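Local coordinates for odorant binding protein (AGAP007287-PA) (Anopheles gambiae, PDB 3PM2) that binds hydrophobic odorants and is thought to help capture and carry them through the aqueous fluid that surrounds olfactory sensory dendrites, at residues A15-P27 with L80-W92. Sequence-based numbering, arbitrary orientation.
Sequences AAECCVTPFLVEP and LYLDSTKSMAPEW. Unlike the reference sequence in segment 80-92: Asp83 (reference Ala).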
loop_
_atom_site.group_PDB
_atom_site.type_symbol
_atom_site.label_atom_id
_atom_site.label_comp_id
_atom_site.label_asym_id
_atom_site.label_seq_id
_atom_site.Cartn_x
_atom_site.Cartn_y
_atom_site.Cartn_z
ATOM N N ALA A 15 12.655 -2.264 -4.837
ATOM C CA ALA A 15 11.866 -3.496 -4.906
ATOM C C ALA A 15 11.702 -4.044 -6.328
ATOM O O ALA A 15 11.654 -5.264 -6.495
ATOM C CB ALA A 15 10.514 -3.298 -4.259
ATOM N N ALA A 16 11.646 -3.149 -7.345
ATOM C CA ALA A 16 11.544 -3.493 -8.768
ATOM C C ALA A 16 12.699 -4.401 -9.202
ATOM O O ALA A 16 12.539 -5.195 -10.124
ATOM C CB ALA A 16 11.529 -2.231 -9.609
ATOM N N GLU A 17 13.834 -4.333 -8.497
ATOM C CA GLU A 17 14.989 -5.188 -8.764
ATOM C C GLU A 17 14.818 -6.617 -8.216
ATOM O O GLU A 17 15.601 -7.503 -8.549
ATOM C CB GLU A 17 16.267 -4.521 -8.267
ATOM C CG GLU A 17 16.624 -3.294 -9.088
ATOM C CD GLU A 17 17.812 -2.492 -8.605
ATOM O OE1 GLU A 17 18.478 -2.923 -7.634
ATOM O OE2 GLU A 17 18.086 -1.433 -9.212
ATOM N N CYS A 18 13.786 -6.833 -7.375
ATOM C CA CYS A 18 13.424 -8.143 -6.840
ATOM C C CYS A 18 12.308 -8.750 -7.664
ATOM O O CYS A 18 12.330 -9.949 -7.902
ATOM C CB CYS A 18 13.027 -8.041 -5.375
ATOM S SG CYS A 18 14.374 -7.506 -4.307
ATOM N N CYS A 19 11.294 -7.942 -8.021
ATOM C CA CYS A 19 10.148 -8.375 -8.830
ATOM C C CYS A 19 9.487 -7.168 -9.463
ATOM O O CYS A 19 9.261 -6.167 -8.776
ATOM C CB CYS A 19 9.143 -9.184 -8.002
ATOM S SG CYS A 19 7.785 -9.889 -8.986
ATOM N N VAL A 20 9.115 -7.277 -10.752
ATOM C CA VAL A 20 8.381 -6.225 -11.430
ATOM C C VAL A 20 6.903 -6.550 -11.182
ATOM O O VAL A 20 6.418 -7.599 -11.603
ATOM C CB VAL A 20 8.757 -6.082 -12.930
ATOM C CG1 VAL A 20 7.936 -4.984 -13.591
ATOM C CG2 VAL A 20 10.251 -5.798 -13.090
ATOM N N THR A 21 6.214 -5.690 -10.430
ATOM C CA THR A 21 4.824 -5.941 -10.027
ATOM C C THR A 21 3.837 -4.998 -10.729
ATOM O O THR A 21 4.216 -3.898 -11.146
ATOM C CB THR A 21 4.683 -5.739 -8.488
ATOM O OG1 THR A 21 5.140 -4.442 -8.168
ATOM C CG2 THR A 21 5.462 -6.760 -7.654
ATOM N N PRO A 22 2.542 -5.371 -10.801
ATOM C CA PRO A 22 1.534 -4.443 -11.331
ATOM C C PRO A 22 1.457 -3.184 -10.461
ATOM O O PRO A 22 1.875 -3.190 -9.288
ATOM C CB PRO A 22 0.235 -5.250 -11.210
ATOM C CG PRO A 22 0.681 -6.672 -11.233
ATOM C CD PRO A 22 1.907 -6.631 -10.377
ATOM N N PHE A 23 0.936 -2.106 -11.025
ATOM C CA PHE A 23 0.787 -0.856 -10.270
ATOM C C PHE A 23 -0.530 -0.187 -10.620
ATOM O O PHE A 23 -1.122 -0.471 -11.666
ATOM C CB PHE A 23 1.975 0.084 -10.542
ATOM C CG PHE A 23 2.179 0.455 -11.995
ATOM C CD1 PHE A 23 1.473 1.511 -12.571
ATOM C CD2 PHE A 23 3.124 -0.206 -12.772
ATOM C CE1 PHE A 23 1.668 1.858 -13.906
ATOM C CE2 PHE A 23 3.323 0.143 -14.111
ATOM C CZ PHE A 23 2.592 1.167 -14.674
ATOM N N LEU A 24 -0.950 0.745 -9.777
ATOM C CA LEU A 24 -2.179 1.518 -9.936
ATOM C C LEU A 24 -1.831 2.980 -10.321
ATOM O O LEU A 24 -2.674 3.701 -10.862
ATOM C CB LEU A 24 -2.912 1.389 -8.573
ATOM C CG LEU A 24 -3.638 2.513 -7.885
ATOM C CD1 LEU A 24 -4.617 1.954 -6.902
ATOM C CD2 LEU A 24 -2.706 3.308 -7.086
ATOM N N VAL A 25 -0.588 3.410 -10.034
ATOM C CA VAL A 25 -0.100 4.768 -10.278
ATOM C C VAL A 25 1.328 4.709 -10.792
ATOM O O VAL A 25 2.090 3.865 -10.348
ATOM C CB VAL A 25 -0.220 5.597 -8.955
ATOM C CG1 VAL A 25 0.755 6.753 -8.896
ATOM C CG2 VAL A 25 -1.620 6.135 -8.779
ATOM N N GLU A 26 1.695 5.620 -11.717
ATOM C CA GLU A 26 3.043 5.712 -12.261
ATOM C C GLU A 26 4.007 6.172 -11.139
ATOM O O GLU A 26 3.579 6.969 -10.292
ATOM C CB GLU A 26 3.047 6.714 -13.428
ATOM C CG GLU A 26 4.122 6.480 -14.477
ATOM C CD GLU A 26 4.134 5.160 -15.229
ATOM O OE1 GLU A 26 3.078 4.773 -15.780
ATOM O OE2 GLU A 26 5.223 4.546 -15.324
ATOM N N PRO A 27 5.279 5.682 -11.095
ATOM C CA PRO A 27 6.207 6.096 -10.017
ATOM C C PRO A 27 6.310 7.589 -9.719
ATOM O O PRO A 27 6.451 7.953 -8.555
ATOM C CB PRO A 27 7.558 5.549 -10.485
ATOM C CG PRO A 27 7.216 4.379 -11.293
ATOM C CD PRO A 27 5.922 4.691 -11.983
ATOM N N LEU A 80 -7.359 -0.007 -13.649
ATOM C CA LEU A 80 -5.990 0.529 -13.591
ATOM C C LEU A 80 -4.947 -0.542 -13.354
ATOM O O LEU A 80 -3.943 -0.560 -14.062
ATOM C CB LEU A 80 -5.841 1.655 -12.564
ATOM C CG LEU A 80 -6.475 2.980 -12.937
ATOM C CD1 LEU A 80 -6.419 3.936 -11.765
ATOM C CD2 LEU A 80 -5.816 3.589 -14.186
ATOM N N TYR A 81 -5.161 -1.429 -12.339
ATOM C CA TYR A 81 -4.212 -2.517 -12.101
ATOM C C TYR A 81 -4.109 -3.427 -13.311
ATOM O O TYR A 81 -3.000 -3.680 -13.772
ATOM C CB TYR A 81 -4.610 -3.331 -10.873
ATOM C CG TYR A 81 -4.003 -2.820 -9.595
ATOM C CD1 TYR A 81 -2.629 -2.851 -9.391
ATOM C CD2 TYR A 81 -4.810 -2.348 -8.561
ATOM C CE1 TYR A 81 -2.065 -2.365 -8.211
ATOM C CE2 TYR A 81 -4.263 -1.850 -7.391
ATOM C CZ TYR A 81 -2.892 -1.878 -7.208
ATOM O OH TYR A 81 -2.385 -1.384 -6.029
ATOM N N LEU A 82 -5.268 -3.827 -13.904
ATOM C CA LEU A 82 -5.268 -4.670 -15.100
ATOM C C LEU A 82 -4.582 -4.021 -16.290
ATOM O O LEU A 82 -3.934 -4.731 -17.071
ATOM C CB LEU A 82 -6.662 -5.193 -15.489
ATOM C CG LEU A 82 -7.275 -6.285 -14.596
ATOM C CD1 LEU A 82 -8.594 -6.759 -15.185
ATOM C CD2 LEU A 82 -6.336 -7.479 -14.434
ATOM N N ASP A 83 -4.693 -2.701 -16.430
ATOM C CA ASP A 83 -3.951 -1.980 -17.462
ATOM C C ASP A 83 -2.464 -2.214 -17.347
ATOM O O ASP A 83 -1.846 -2.503 -18.292
ATOM C CB ASP A 83 -4.184 -0.466 -17.484
ATOM C CG ASP A 83 -3.458 0.265 -18.703
ATOM O OD1 ASP A 83 -3.843 0.046 -19.873
ATOM O OD2 ASP A 83 -2.543 1.103 -18.499
ATOM N N SER A 84 -1.903 -2.092 -16.150
ATOM C CA SER A 84 -0.463 -2.314 -15.960
ATOM C C SER A 84 -0.015 -3.754 -16.293
ATOM O O SER A 84 1.139 -3.949 -16.678
ATOM C CB SER A 84 -0.029 -1.932 -14.549
ATOM O OG SER A 84 -0.494 -2.868 -13.589
ATOM N N THR A 85 -0.921 -4.744 -16.160
ATOM C CA THR A 85 -0.611 -6.170 -16.403
ATOM C C THR A 85 -0.652 -6.601 -17.872
ATOM O O THR A 85 -0.165 -7.689 -18.180
ATOM C CB THR A 85 -1.529 -7.099 -15.560
ATOM O OG1 THR A 85 -2.853 -7.083 -16.105
ATOM C CG2 THR A 85 -1.562 -6.727 -14.091
ATOM N N LYS A 86 -1.242 -5.778 -18.775
ATOM C CA LYS A 86 -1.437 -6.138 -20.183
ATOM C C LYS A 86 -0.166 -6.560 -20.929
ATOM O O LYS A 86 -0.247 -7.410 -21.818
ATOM C CB LYS A 86 -2.257 -5.079 -20.948
ATOM C CG LYS A 86 -1.517 -3.773 -21.232
ATOM C CD LYS A 86 -2.458 -2.676 -21.716
ATOM C CE LYS A 86 -1.814 -1.312 -21.694
ATOM N NZ LYS A 86 -1.018 -1.032 -22.912
ATOM N N SER A 87 0.998 -5.974 -20.575
ATOM C CA SER A 87 2.267 -6.331 -21.212
ATOM C C SER A 87 3.194 -7.102 -20.268
ATOM O O SER A 87 4.359 -7.367 -20.602
ATOM C CB SER A 87 2.938 -5.106 -21.826
ATOM O OG SER A 87 2.127 -4.566 -22.856
ATOM N N MET A 88 2.657 -7.511 -19.105
ATOM C CA MET A 88 3.378 -8.305 -18.127
ATOM C C MET A 88 3.178 -9.803 -18.367
ATOM O O MET A 88 2.381 -10.170 -19.236
ATOM C CB MET A 88 2.946 -7.914 -16.717
ATOM C CG MET A 88 3.314 -6.499 -16.358
ATOM S SD MET A 88 2.857 -6.094 -14.649
ATOM C CE MET A 88 4.143 -6.932 -13.760
ATOM N N ALA A 89 3.889 -10.674 -17.589
ATOM C CA ALA A 89 3.742 -12.134 -17.671
ATOM C C ALA A 89 2.248 -12.493 -17.435
ATOM O O ALA A 89 1.592 -11.816 -16.636
ATOM C CB ALA A 89 4.619 -12.802 -16.624
ATOM N N PRO A 90 1.690 -13.504 -18.150
ATOM C CA PRO A 90 0.241 -13.782 -18.038
ATOM C C PRO A 90 -0.242 -14.210 -16.667
ATOM O O PRO A 90 -1.438 -14.097 -16.381
ATOM C CB PRO A 90 -0.016 -14.846 -19.108
ATOM C CG PRO A 90 1.316 -15.462 -19.372
ATOM C CD PRO A 90 2.326 -14.371 -19.164
ATOM N N GLU A 91 0.677 -14.668 -15.810
ATOM C CA GLU A 91 0.375 -15.048 -14.422
ATOM C C GLU A 91 -0.226 -13.880 -13.625
ATOM O O GLU A 91 -1.024 -14.101 -12.716
ATOM C CB GLU A 91 1.641 -15.505 -13.697
ATOM C CG GLU A 91 2.199 -16.830 -14.199
ATOM C CD GLU A 91 3.068 -16.797 -15.441
ATOM O OE1 GLU A 91 3.157 -15.740 -16.104
ATOM O OE2 GLU A 91 3.616 -17.863 -15.789
ATOM N N TRP A 92 0.164 -12.648 -13.964
ATOM C CA TRP A 92 -0.288 -11.450 -13.255
ATOM C C TRP A 92 -1.775 -11.125 -13.295
ATOM O O TRP A 92 -2.266 -10.524 -12.341
ATOM C CB TRP A 92 0.571 -10.247 -13.604
ATOM C CG TRP A 92 1.968 -10.327 -13.043
ATOM C CD1 TRP A 92 3.122 -10.476 -13.754
ATOM C CD2 TRP A 92 2.359 -10.228 -11.658
ATOM N NE1 TRP A 92 4.210 -10.468 -12.905
ATOM C CE2 TRP A 92 3.768 -10.358 -11.611
ATOM C CE3 TRP A 92 1.648 -10.131 -10.446
ATOM C CZ2 TRP A 92 4.489 -10.309 -10.413
ATOM C CZ3 TRP A 92 2.369 -10.071 -9.248
ATOM C CH2 TRP A 92 3.769 -10.175 -9.239
HETATM O O HOH W 1 7.009 -9.640 -13.220
HETATM O O HOH W 2 -1.921 1.156 -14.002
#
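Pro22 lies across the indole of Trp92, its CD over one face of the six-membered ring and 3.8 Å from that ring's centroid, a CH-pi contact in which the two side chains cross at about a right angle. A proline suits the spot: its compact apolar ring also puts CG 3.6 Å from Thr85 CG2, while CB faces the rim of Tyr81. Tryptophan offers a face broad enough for a second group. Met88, its flexible thioether bent at the last torsion (chi3 76°), lays CE there beside the proline and also meets the 20-22 backbone, with CE 3.2 Å from Val20 O. In the indole plane, at its edge, sits Cys19 SG, 3.6 Å from Trp92 CZ2; this sulfur is tied to Cys149 by a disulfide. Further along, Leu24 sets CB over the flat ring of Tyr81, 3.5 Å from CZ; both residues are buried, the phenol ring reaching on to Leu138 and Met141 of helix 133-147.

One polar link is built into this apolar strip. Phe23 N donates to Ser84 OG at 3.0 Å, fairly straight at 155°. Serine's small hydroxyl, set between its own backbone N and carbonyl carbon (chi1 72°), can also turn back and donate to Tyr81 O, in the carbonyl plane.

The more exposed margins are at Phe23 and Val20. The phenyl of Phe23 receives Ser84 CB almost centrally over one face, 3.9 Å from the centroid. Here a water bridges Phe23 O and Leu80 O; at the other end another joins Val20 O to Trp92 NE1. Thus the loop before helix 27-44 is held to helix 74-85 and the start of helix 92-109 mainly by dispersion and CH-pi contacts, the serine hydroxyl and two waters serving backbone groups and the indole N-H where the two segments meet.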